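Local coordinates for neuroglobin (Symsagittifera roscoffensis, PDB 4B4Y), which is a neuroglobin, a haem protein of the globin family that probably binds oxygen or other small ligands in its haem pocket, at residues Ile17-Val21 with Leu83-Asn87; Leu116-Leu121 with Trp141-Tyr145. All coordinates share one frame; numbering follows the deposited sequence.

Interaction 1 (Ile17-Val21 with Leu83-Asn87)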
loop_
_atom_site.group_PDB
_atom_site.type_symbol
_atom_site.label_atom_id
_atom_site.label_comp_id
_atom_site.label_asym_id
_atom_site.label_seq_id
_atom_site.Cartn_x
_atom_site.Cartn_y
_atom_site.Cartn_z
ATOM N N ILE A 17 25.961 -14.972 -9.686
ATOM C CA ILE A 17 25.078 -13.994 -9.039
ATOM C C ILE A 17 25.731 -13.356 -7.787
ATOM O O ILE A 17 25.728 -12.107 -7.612
ATOM C CB ILE A 17 23.776 -14.651 -8.541
ATOM C CG1 ILE A 17 22.961 -15.235 -9.686
ATOM C CG2 ILE A 17 23.007 -13.620 -7.765
ATOM C CD1 ILE A 17 22.296 -14.190 -10.504
ATOM N N MET A 18 26.246 -14.215 -6.883
ATOM C CA MET A 18 26.915 -13.694 -5.668
ATOM C C MET A 18 28.050 -12.769 -6.046
ATOM O O MET A 18 28.221 -11.696 -5.436
ATOM C CB MET A 18 27.423 -14.826 -4.757
ATOM C CG MET A 18 26.282 -15.439 -4.080
ATOM S SD MET A 18 25.834 -14.349 -2.730
ATOM C CE MET A 18 25.274 -15.670 -1.660
ATOM N N GLU A 19 28.758 -13.103 -7.116
ATOM C CA GLU A 19 29.802 -12.184 -7.506
ATOM C C GLU A 19 29.203 -10.791 -7.938
ATOM O O GLU A 19 29.807 -9.737 -7.666
ATOM C CB GLU A 19 30.533 -12.830 -8.640
ATOM C CG GLU A 19 31.556 -12.034 -9.360
ATOM C CD GLU A 19 32.056 -12.858 -10.588
ATOM O OE1 GLU A 19 32.315 -14.106 -10.472
ATOM O OE2 GLU A 19 32.204 -12.284 -11.684
ATOM N N ASP A 20 27.997 -10.757 -8.533
ATOM C CA ASP A 20 27.440 -9.400 -8.815
ATOM C C ASP A 20 26.792 -8.781 -7.591
ATOM O O ASP A 20 26.838 -7.561 -7.427
ATOM C CB ASP A 20 26.499 -9.400 -10.025
ATOM C CG ASP A 20 27.180 -9.932 -11.282
ATOM O OD1 ASP A 20 28.421 -9.646 -11.463
ATOM O OD2 ASP A 20 26.468 -10.595 -12.096
ATOM N N VAL A 21 26.169 -9.582 -6.742
ATOM C CA VAL A 21 25.697 -9.022 -5.487
ATOM C C VAL A 21 26.801 -8.229 -4.756
ATOM O O VAL A 21 26.546 -7.096 -4.326
ATOM C CB VAL A 21 25.096 -10.085 -4.606
ATOM C CG1 VAL A 21 24.805 -9.533 -3.222
ATOM C CG2 VAL A 21 23.786 -10.562 -5.238
ATOM N N LEU A 83 18.235 -13.687 -3.808
ATOM C CA LEU A 83 19.412 -13.792 -4.712
ATOM C C LEU A 83 20.560 -14.544 -4.003
ATOM O O LEU A 83 21.347 -15.302 -4.608
ATOM C CB LEU A 83 19.912 -12.395 -5.094
ATOM C CG LEU A 83 19.096 -11.481 -6.112
ATOM C CD1 LEU A 83 19.917 -10.134 -6.360
ATOM C CD2 LEU A 83 18.964 -12.267 -7.363
ATOM N N VAL A 84 20.586 -14.370 -2.694
ATOM C CA VAL A 84 21.700 -14.774 -1.914
ATOM C C VAL A 84 21.540 -16.279 -1.613
ATOM O O VAL A 84 22.471 -16.978 -1.359
ATOM C CB VAL A 84 21.783 -13.700 -0.791
ATOM C CG1 VAL A 84 21.350 -14.142 0.590
ATOM C CG2 VAL A 84 22.945 -12.834 -0.996
ATOM N N ASP A 85 20.363 -16.838 -1.802
ATOM C CA ASP A 85 20.229 -18.291 -1.649
ATOM C C ASP A 85 19.079 -18.773 -2.546
ATOM O O ASP A 85 17.977 -19.094 -2.070
ATOM C CB ASP A 85 19.983 -18.658 -0.167
ATOM C CG ASP A 85 19.741 -20.197 0.068
ATOM O OD1 ASP A 85 19.976 -21.079 -0.828
ATOM O OD2 ASP A 85 19.238 -20.512 1.170
ATOM N N LEU A 86 19.339 -18.855 -3.850
ATOM C CA LEU A 86 18.224 -19.040 -4.828
ATOM C C LEU A 86 17.517 -20.333 -4.693
ATOM O O LEU A 86 16.275 -20.374 -4.808
ATOM C CB LEU A 86 18.655 -18.850 -6.282
ATOM C CG LEU A 86 18.796 -17.344 -6.577
ATOM C CD1 LEU A 86 19.787 -17.049 -7.702
ATOM C CD2 LEU A 86 17.434 -16.611 -6.797
ATOM N N ASN A 87 18.287 -21.397 -4.458
ATOM C CA ASN A 87 17.707 -22.750 -4.331
ATOM C C ASN A 87 16.948 -23.033 -3.017
ATOM O O ASN A 87 16.056 -23.893 -2.975
ATOM C CB ASN A 87 18.776 -23.823 -4.619
ATOM C CG ASN A 87 19.169 -23.855 -6.118
ATOM O OD1 ASN A 87 18.393 -23.406 -6.980
ATOM N ND2 ASN A 87 20.378 -24.348 -6.419
#
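Met18 bends its chain over Val84, with SD lying 3.7 Å from Val84 CG2 and Met18 CE equally close to that methyl. The two side chains cross at about a right angle. Two successive bends near the end of the methionine, at chi2 (-79°) and chi3, turn its methyl toward the valine. A flexible, polarisable thioether suits this position at the border of the contact, where it can follow the chain as it leaves the helix and where Val84 is exposed. Deeper in, Ile17 uses its two branches separately. CG1 sits beside the backbone N (chi1 -62°), which leaves CG2 opposite that N, and this methyl rests 3.9 Å from Leu83 O, while Ile17 CG1 stands 4.2 Å from Leu86 CD1. One turn further along, Val21 CG2 meets Leu83 CD1 at 4.1 Å, and its other methyl comes loosely toward Val84. Ile17, Met18 and Val21 thus form one face of helix 11-24, the A helix of the globin fold, laid against the end of helix 66-83, the E helix, and the loop that follows it. Branched aliphatic residues fill this buried interface without demanding polar partners. The polar side of the same helix turns to other parts: Asp20 faces Trp141 and forms a salt bridge with Lys137, which Glu19 shares. Trp141 and Ala144 of helix 135-153 close the inner side, touching Ile17 and Leu86 respectively, and Leu83 also reaches that helix at Ile148.

Interaction 2 (Leu116-Leu121 with Trp141-Tyr145). With HEM (protoporphyrin IX containing Fe), chain B.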
loop_
_atom_site.group_PDB
_atom_site.type_symbol
_atom_site.label_atom_id
_atom_site.label_comp_id
_atom_site.label_asym_id
_atom_site.label_seq_id
_atom_site.Cartn_x
_atom_site.Cartn_y
_atom_site.Cartn_z
ATOM N N LEU A 116 9.705 -5.316 -15.693
ATOM C CA LEU A 116 10.462 -5.039 -14.500
ATOM C C LEU A 116 11.734 -5.910 -14.597
ATOM O O LEU A 116 12.807 -5.453 -14.293
ATOM C CB LEU A 116 9.681 -5.404 -13.220
ATOM C CG LEU A 116 10.456 -5.168 -11.883
ATOM C CD1 LEU A 116 10.874 -3.713 -11.582
ATOM C CD2 LEU A 116 9.684 -5.686 -10.646
ATOM N N GLY A 117 11.655 -7.155 -15.050
ATOM C CA GLY A 117 12.938 -7.900 -15.119
ATOM C C GLY A 117 13.874 -7.265 -16.114
ATOM O O GLY A 117 15.092 -7.219 -15.910
ATOM N N GLY A 118 13.339 -6.676 -17.200
ATOM C CA GLY A 118 14.290 -5.959 -18.115
ATOM C C GLY A 118 14.975 -4.811 -17.452
ATOM O O GLY A 118 16.161 -4.520 -17.727
ATOM N N CYS A 119 14.244 -4.110 -16.578
ATOM C CA CYS A 119 14.865 -2.978 -15.873
ATOM C C CYS A 119 15.945 -3.399 -14.869
ATOM O O CYS A 119 16.957 -2.673 -14.678
ATOM C CB CYS A 119 13.831 -2.106 -15.140
ATOM S SG CYS A 119 12.529 -1.329 -16.246
ATOM N N ILE A 120 15.690 -4.514 -14.142
ATOM C CA ILE A 120 16.731 -5.030 -13.193
ATOM C C ILE A 120 17.971 -5.338 -14.027
ATOM O O ILE A 120 19.040 -4.855 -13.732
ATOM C CB ILE A 120 16.188 -6.281 -12.453
ATOM C CG1 ILE A 120 15.109 -5.792 -11.427
ATOM C CG2 ILE A 120 17.341 -6.960 -11.736
ATOM C CD1 ILE A 120 14.157 -6.909 -10.986
ATOM N N LEU A 121 17.827 -6.165 -15.083
ATOM C CA LEU A 121 18.988 -6.505 -15.958
ATOM C C LEU A 121 19.733 -5.293 -16.517
ATOM O O LEU A 121 20.957 -5.303 -16.568
ATOM C CB LEU A 121 18.587 -7.561 -17.048
ATOM C CG LEU A 121 18.862 -8.900 -16.303
ATOM C CD1 LEU A 121 17.684 -9.467 -15.348
ATOM C CD2 LEU A 121 19.411 -9.914 -17.199
ATOM N N TRP A 141 21.081 -14.284 -14.155
ATOM C CA TRP A 141 20.114 -13.236 -13.659
ATOM C C TRP A 141 18.710 -13.442 -14.155
ATOM O O TRP A 141 17.761 -13.360 -13.391
ATOM C CB TRP A 141 20.616 -11.889 -14.064
ATOM C CG TRP A 141 21.607 -11.397 -13.146
ATOM C CD1 TRP A 141 22.979 -11.541 -13.235
ATOM C CD2 TRP A 141 21.341 -10.643 -11.955
ATOM N NE1 TRP A 141 23.580 -10.847 -12.191
ATOM C CE2 TRP A 141 22.587 -10.366 -11.356
ATOM C CE3 TRP A 141 20.149 -10.302 -11.259
ATOM C CZ2 TRP A 141 22.692 -9.693 -10.156
ATOM C CZ3 TRP A 141 20.260 -9.565 -10.040
ATOM C CH2 TRP A 141 21.541 -9.286 -9.506
ATOM N N LEU A 142 18.549 -13.878 -15.394
ATOM C CA LEU A 142 17.190 -14.076 -15.925
ATOM C C LEU A 142 16.511 -15.234 -15.243
ATOM O O LEU A 142 15.263 -15.242 -14.923
ATOM C CB LEU A 142 17.196 -14.249 -17.487
ATOM C CG LEU A 142 17.444 -12.958 -18.323
ATOM C CD1 LEU A 142 17.850 -13.231 -19.796
ATOM C CD2 LEU A 142 16.252 -11.938 -18.279
ATOM N N LYS A 143 17.292 -16.290 -15.042
ATOM C CA LYS A 143 16.730 -17.435 -14.312
ATOM C C LYS A 143 16.401 -17.043 -12.839
ATOM O O LYS A 143 15.310 -17.344 -12.298
ATOM C CB LYS A 143 17.708 -18.625 -14.364
ATOM C CG LYS A 143 16.983 -19.954 -13.931
ATOM C CD LYS A 143 17.654 -21.231 -14.465
ATOM C CE LYS A 143 16.764 -22.450 -14.085
ATOM N NZ LYS A 143 17.297 -23.774 -14.554
ATOM N N ALA A 144 17.322 -16.375 -12.197
ATOM C CA ALA A 144 17.065 -15.843 -10.849
ATOM C C ALA A 144 15.767 -15.019 -10.813
ATOM O O ALA A 144 14.964 -15.146 -9.891
ATOM C CB ALA A 144 18.279 -14.907 -10.390
ATOM N N TYR A 145 15.575 -14.135 -11.805
ATOM C CA TYR A 145 14.390 -13.262 -11.799
ATOM C C TYR A 145 13.123 -14.095 -11.908
ATOM O O TYR A 145 12.105 -13.829 -11.266
ATOM C CB TYR A 145 14.441 -12.192 -12.937
ATOM C CG TYR A 145 13.243 -11.308 -12.844
ATOM C CD1 TYR A 145 13.102 -10.422 -11.795
ATOM C CD2 TYR A 145 12.206 -11.417 -13.789
ATOM C CE1 TYR A 145 11.963 -9.607 -11.684
ATOM C CE2 TYR A 145 11.131 -10.604 -13.737
ATOM C CZ TYR A 145 10.993 -9.698 -12.685
ATOM O OH TYR A 145 9.852 -8.939 -12.665
HETATM C CHA HEM B . 3.877 -4.754 -3.422
HETATM C CHB HEM B . 7.965 -7.092 -4.394
HETATM C CHC HEM B . 6.657 -7.214 -9.109
HETATM C CHD HEM B . 3.231 -3.970 -8.220
HETATM C C1A HEM B . 5.087 -5.388 -3.264
HETATM C C2A HEM B . 5.706 -5.738 -2.028
HETATM C C3A HEM B . 6.826 -6.365 -2.291
HETATM C C4A HEM B . 6.926 -6.498 -3.694
HETATM C CMA HEM B . 7.864 -6.968 -1.282
HETATM C CAA HEM B . 5.098 -5.395 -0.626
HETATM C CBA HEM B . 5.752 -4.122 -0.136
HETATM C CGA HEM B . 5.051 -3.549 1.078
HETATM O O1A HEM B . 4.669 -4.241 2.014
HETATM O O2A HEM B . 4.846 -2.317 1.113
HETATM C C1B HEM B . 7.972 -7.385 -5.775
HETATM C C2B HEM B . 8.927 -8.221 -6.486
HETATM C C3B HEM B . 8.562 -8.288 -7.755
HETATM C C4B HEM B . 7.387 -7.450 -7.919
HETATM C CMB HEM B . 10.116 -8.928 -5.779
HETATM C CAB HEM B . 9.293 -9.020 -8.898
HETATM C CBB HEM B . 9.294 -10.357 -8.935
HETATM C C1C HEM B . 5.670 -6.269 -9.283
HETATM C C2C HEM B . 5.210 -5.686 -10.559
HETATM C C3C HEM B . 4.336 -4.735 -10.299
HETATM C C4C HEM B . 4.173 -4.716 -8.875
HETATM C CMC HEM B . 5.741 -6.055 -11.968
HETATM C CAC HEM B . 3.555 -3.861 -11.355
HETATM C CBC HEM B . 3.253 -2.603 -11.014
HETATM C C1D HEM B . 2.931 -4.020 -6.871
HETATM C C2D HEM B . 1.735 -3.482 -6.201
HETATM C C3D HEM B . 2.014 -3.758 -4.777
HETATM C C4D HEM B . 3.314 -4.372 -4.638
HETATM C CMD HEM B . 0.522 -2.727 -6.754
HETATM C CAD HEM B . 1.196 -3.315 -3.565
HETATM C CBD HEM B . 2.345 -2.362 -4.057
HETATM C CGD HEM B . 2.237 -1.310 -3.125
HETATM O O1D HEM B . 2.870 -0.280 -3.435
HETATM O O2D HEM B . 1.447 -1.631 -2.172
HETATM N NA HEM B . 5.851 -5.881 -4.246
HETATM N NB HEM B . 7.072 -6.964 -6.676
HETATM N NC HEM B . 5.029 -5.637 -8.291
HETATM N ND HEM B . 3.754 -4.590 -5.904
HETATM FE FE HEM B . 5.378 -5.770 -6.241
#
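The phenol ring of Tyr145 lies with one face against the backbone of Gly117, whose CA sits 3.6 Å from the ring centroid and 15° off its normal, a CH-pi contact. Glycine suits the spot because, lacking a side chain, it lets the aromatic ring settle directly on the helix. Obliquely to the ring, Ile120 CD1 approaches Tyr145 CE1 at 3.5 Å, and the vinyl carbon CAB of the haem comes in obliquely as well, 3.8 Å from Tyr145 OH. Its chi1 of -178° extends the tyrosine ring away from its own backbone N and over to helix 111-127, bringing the hydroxyl beside Leu116 CB. The indole of Trp141 is met obliquely by Ile120 CG2, 4.3 Å from CZ3, while its NE1 is engaged by Asp20. Toward the surface, Leu121 spreads both methyls over helix 135-153: CD2 stands 3.9 Å from Trp141 CB and 3.8 Å from Leu142 CG. Helices 111-127 and 135-153 are the G and H helices of the globin fold, and their short segments run roughly antiparallel, at 140°, with axes 10.5 Å apart. Leu116, facing the porphyrin, places CD2 3.7 Å from HEM CHC, so an aliphatic branch and the tyrosine together line part of the apolar haem pocket. The interface is held by dispersion and CH-pi contact, while the Tyr145 hydroxyl, a polar group that reaches across it, donates to the carbonyl oxygen of Phe113; that bond, with the packing around it, would restrain the hydroxyl end, so that a polar group can sit beside the haem vinyl with its hydrogen-bonding need met.

Overall arrangement
Both segments of interaction 1 precede those of interaction 2 in the sequence, and the centres of the two contacts lie 13 Å apart. The first joins helix 11-24 to the end of helix 66-83 and the loop after it, at the periphery; the second joins helices 111-127 and 135-153 nearer the centre of the chain and beside the haem. Helix 135-153 links them: Leu83 CD1 packs 3.6 Å from Trp141 CH2, and Leu86 CD1 lies 3.8 Å from Ala144 CB. One tryptophan therefore belongs to both neighbourhoods, and the packing of helix 11-24 and the end of helix 66-83 thus connects, through helix 135-153, with the haem side of the globin fold.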